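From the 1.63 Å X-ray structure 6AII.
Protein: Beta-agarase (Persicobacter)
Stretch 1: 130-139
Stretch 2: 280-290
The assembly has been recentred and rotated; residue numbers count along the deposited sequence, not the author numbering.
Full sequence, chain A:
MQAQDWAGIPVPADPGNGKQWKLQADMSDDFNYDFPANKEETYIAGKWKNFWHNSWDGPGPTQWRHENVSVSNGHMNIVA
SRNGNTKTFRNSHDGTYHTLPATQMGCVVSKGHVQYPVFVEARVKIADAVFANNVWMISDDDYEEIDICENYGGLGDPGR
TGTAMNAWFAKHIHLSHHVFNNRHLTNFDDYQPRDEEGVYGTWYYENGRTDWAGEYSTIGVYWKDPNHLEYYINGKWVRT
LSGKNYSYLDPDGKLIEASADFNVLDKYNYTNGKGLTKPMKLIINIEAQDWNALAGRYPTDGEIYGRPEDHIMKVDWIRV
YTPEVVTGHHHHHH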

# COMPACT_ATOMS: atom_id res chain seq x y z
N VAL A 130 0.47 -5.19 -15.23
CA VAL A 130 1.32 -4.00 -15.18
C VAL A 130 0.52 -2.81 -14.62
O VAL A 130 -0.02 -1.99 -15.43
CB VAL A 130 1.96 -3.69 -16.54
CG1 VAL A 130 2.97 -2.57 -16.42
CG2 VAL A 130 2.69 -4.95 -16.98
N PHE A 131 0.42 -2.73 -13.28
CA PHE A 131 -0.19 -1.58 -12.64
C PHE A 131 0.21 -1.57 -11.17
O PHE A 131 0.69 -2.61 -10.66
CB PHE A 131 -1.72 -1.55 -12.83
CG PHE A 131 -2.58 -2.71 -12.41
CD1 PHE A 131 -2.71 -3.08 -11.08
CD2 PHE A 131 -3.24 -3.46 -13.37
CE1 PHE A 131 -3.50 -4.17 -10.72
CE2 PHE A 131 -4.07 -4.51 -13.01
CZ PHE A 131 -4.17 -4.88 -11.69
N ALA A 132 -0.05 -0.47 -10.50
CA ALA A 132 0.31 -0.29 -9.08
C ALA A 132 -0.69 -1.02 -8.19
O ALA A 132 -1.89 -0.99 -8.44
CB ALA A 132 0.37 1.15 -8.70
N ASN A 133 -0.12 -1.73 -7.19
CA ASN A 133 -0.86 -2.44 -6.18
C ASN A 133 -0.42 -1.83 -4.84
O ASN A 133 0.73 -1.99 -4.45
CB ASN A 133 -0.54 -3.93 -6.22
CG ASN A 133 -0.95 -4.66 -7.47
OD1 ASN A 133 -1.77 -5.59 -7.31
ND2 ASN A 133 -0.33 -4.35 -8.64
N ASN A 134 -1.32 -1.11 -4.15
CA ASN A 134 -0.92 -0.23 -3.06
C ASN A 134 -1.68 -0.58 -1.75
O ASN A 134 -2.85 -0.85 -1.78
CB ASN A 134 -1.25 1.21 -3.37
CG ASN A 134 -0.50 1.78 -4.55
OD1 ASN A 134 0.66 1.45 -4.81
ND2 ASN A 134 -1.21 2.67 -5.25
N VAL A 135 -0.96 -0.52 -0.66
CA VAL A 135 -1.49 -0.63 0.70
C VAL A 135 -0.86 0.52 1.49
O VAL A 135 0.36 0.60 1.62
CB VAL A 135 -1.17 -1.97 1.37
CG1 VAL A 135 -1.86 -2.04 2.72
CG2 VAL A 135 -1.56 -3.16 0.53
N TRP A 136 -1.68 1.45 1.97
CA TRP A 136 -1.12 2.65 2.56
C TRP A 136 -2.13 3.27 3.52
O TRP A 136 -3.24 2.84 3.57
CB TRP A 136 -0.62 3.63 1.52
CG TRP A 136 -1.63 4.07 0.50
CD1 TRP A 136 -2.21 3.32 -0.49
CD2 TRP A 136 -2.16 5.39 0.35
NE1 TRP A 136 -3.05 4.09 -1.26
CE2 TRP A 136 -3.03 5.36 -0.75
CE3 TRP A 136 -1.96 6.57 1.09
CZ2 TRP A 136 -3.66 6.50 -1.20
CZ3 TRP A 136 -2.60 7.69 0.64
CH2 TRP A 136 -3.49 7.63 -0.44
N MET A 137 -1.66 4.24 4.27
CA MET A 137 -2.50 4.83 5.30
C MET A 137 -2.33 6.35 5.25
O MET A 137 -1.24 6.84 5.00
CB MET A 137 -2.06 4.30 6.68
CG MET A 137 -2.03 2.77 6.73
SD MET A 137 -2.03 2.13 8.43
CE MET A 137 -0.44 2.71 8.95
N ILE A 138 -3.40 7.09 5.56
CA ILE A 138 -3.25 8.57 5.52
C ILE A 138 -4.21 9.21 6.52
O ILE A 138 -5.28 8.67 6.79
CB ILE A 138 -3.46 9.16 4.12
CG1 ILE A 138 -3.06 10.64 4.09
CG2 ILE A 138 -4.84 8.95 3.61
CD1 ILE A 138 -2.49 11.07 2.79
N SER A 139 -3.70 10.29 7.10
CA SER A 139 -4.53 11.09 8.05
C SER A 139 -5.66 11.81 7.31
O SER A 139 -5.63 12.05 6.11
CB SER A 139 -3.60 12.02 8.80
OG SER A 139 -3.09 13.03 7.94
N MET A 280 -5.01 7.48 11.15
CA MET A 280 -5.01 7.23 9.74
C MET A 280 -6.05 6.19 9.33
O MET A 280 -6.28 5.19 10.04
CB MET A 280 -3.64 6.76 9.28
CG MET A 280 -2.56 7.76 9.56
SD MET A 280 -0.97 7.21 8.83
CE MET A 280 0.09 8.47 9.52
N LYS A 281 -6.60 6.40 8.12
CA LYS A 281 -7.45 5.38 7.47
C LYS A 281 -6.51 4.49 6.63
O LYS A 281 -5.47 5.00 6.19
CB LYS A 281 -8.50 5.97 6.55
CG LYS A 281 -9.61 6.71 7.31
CD LYS A 281 -10.64 7.31 6.40
CE LYS A 281 -11.72 8.00 7.21
NZ LYS A 281 -12.79 8.46 6.29
N LEU A 282 -6.91 3.23 6.45
CA LEU A 282 -6.19 2.31 5.57
C LEU A 282 -6.83 2.40 4.18
O LEU A 282 -8.06 2.35 4.01
CB LEU A 282 -6.29 0.90 6.18
CG LEU A 282 -5.67 -0.22 5.35
CD1 LEU A 282 -4.18 -0.07 5.28
CD2 LEU A 282 -6.05 -1.56 5.97
N ILE A 283 -5.97 2.44 3.15
CA ILE A 283 -6.37 2.47 1.79
C ILE A 283 -5.71 1.28 1.08
O ILE A 283 -4.49 1.08 1.24
CB ILE A 283 -5.98 3.84 1.15
CG1 ILE A 283 -6.56 5.00 1.97
CG2 ILE A 283 -6.39 3.89 -0.32
CD1 ILE A 283 -6.41 6.37 1.38
N ILE A 284 -6.49 0.54 0.33
CA ILE A 284 -5.95 -0.52 -0.55
C ILE A 284 -6.51 -0.26 -1.95
O ILE A 284 -7.70 -0.13 -2.14
CB ILE A 284 -6.31 -1.92 -0.09
CG1 ILE A 284 -5.93 -2.10 1.38
CG2 ILE A 284 -5.62 -2.92 -1.02
CD1 ILE A 284 -6.04 -3.53 1.85
N ASN A 285 -5.61 -0.11 -2.92
CA ASN A 285 -6.11 0.24 -4.23
C ASN A 285 -5.13 -0.20 -5.31
O ASN A 285 -3.95 -0.53 -5.06
CB ASN A 285 -6.35 1.76 -4.39
CG ASN A 285 -5.07 2.54 -4.63
OD1 ASN A 285 -4.31 2.79 -3.72
ND2 ASN A 285 -4.80 2.95 -5.85
N ILE A 286 -5.64 -0.12 -6.55
CA ILE A 286 -4.81 -0.29 -7.72
C ILE A 286 -4.94 0.99 -8.56
O ILE A 286 -5.92 1.72 -8.43
CB ILE A 286 -5.17 -1.52 -8.56
CG1 ILE A 286 -6.56 -1.43 -9.18
CG2 ILE A 286 -4.97 -2.79 -7.69
CD1 ILE A 286 -7.01 -2.65 -10.01
N GLU A 287 -3.89 1.32 -9.28
CA GLU A 287 -3.94 2.51 -10.11
C GLU A 287 -2.93 2.40 -11.24
O GLU A 287 -1.94 1.68 -11.17
CB GLU A 287 -3.68 3.74 -9.26
CG GLU A 287 -2.46 3.78 -8.49
CD GLU A 287 -2.36 4.96 -7.46
OE1 GLU A 287 -3.32 5.36 -6.77
OE2 GLU A 287 -1.30 5.56 -7.48
N ALA A 288 -3.19 3.24 -12.24
CA ALA A 288 -2.28 3.44 -13.39
C ALA A 288 -1.82 4.88 -13.29
O ALA A 288 -2.60 5.76 -13.67
CB ALA A 288 -2.95 3.13 -14.67
N GLN A 289 -0.65 5.14 -12.75
CA GLN A 289 -0.22 6.51 -12.56
C GLN A 289 0.26 7.08 -13.91
O GLN A 289 0.70 6.35 -14.80
CB GLN A 289 0.92 6.57 -11.53
CG GLN A 289 0.47 5.96 -10.20
CD GLN A 289 1.53 5.18 -9.45
OE1 GLN A 289 2.68 5.06 -9.88
NE2 GLN A 289 1.13 4.61 -8.34
N ASP A 290 0.18 8.42 -14.01
CA ASP A 290 0.55 9.12 -15.23
C ASP A 290 1.92 8.72 -15.76
O ASP A 290 2.01 8.36 -16.92
CB ASP A 290 0.56 10.65 -14.99
CG ASP A 290 1.37 11.25 -13.85
OD1 ASP A 290 2.06 10.56 -13.08
OD2 ASP A 290 1.17 12.42 -13.59
O HOH W 1 2.21 3.39 -6.13

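Two neighbouring antiparallel strands, one in each stretch, are joined by a regular ladder in which Ala132, Asn134, Trp136 and Ile138 each pair with a residue of the second strand through two backbone hydrogen bonds. Ala132 N gives to Glu287 O (2.9 Å) and Ala132 O receives Glu287 N (3.2 Å); Asn134 N reaches Asn285 O at 2.8 Å, and Asn285 N returns to Asn134 O at 3.1 Å. The tightest rung is Trp136 with Ile283 (Trp136 N to Ile283 O 2.9 Å, Ile283 N to Trp136 O 2.8 Å). Ile138 pairs with Lys281 in the same way (Ile138 N to Lys281 O 3.0 Å, Lys281 N to Ile138 O 2.9 Å). Several of these carbonyls also meet CA-H groups, as where Met137 CA lies 3.1 Å from Lys281 O.

The side chains of these four pairs share one face, where a polar network centres on Asn285. Its OD1 accepts Trp136 NE1 (3.1 Å) at the edge of the indole and, weakly, Asn134 ND2 (3.5 Å). Its ND2 gives to Glu287 OE1 (3.0 Å) and Ile286 O (3.1 Å), so the amide serves as acceptor across the strands and donor within its own. Glu287 OE2 takes Gln289 NE2 (2.7 Å), which also gives to a water 2.7 Å from NE2; that water donates to Asn134 OD1 (2.8 Å), completing a bridge between the stretches. Beside this network, Ile283 CD1 sits over the six-membered ring of Trp136, 3.9 Å from its centroid, and packs against Ile138 CG2 (3.8 Å). The Lys281 chain extends away from the first strand.

On the other face, Val135, Met137, Leu282 and Ile284 are buried and apolar: Leu282 CD1 touches Val135 CG1 (4.0 Å) and Met137 CG (3.8 Å). Asn133 is the polar exception; its OD1 is satisfied elsewhere in the structure, and its ND2 bonds weakly to Phe131 O (2.9 Å).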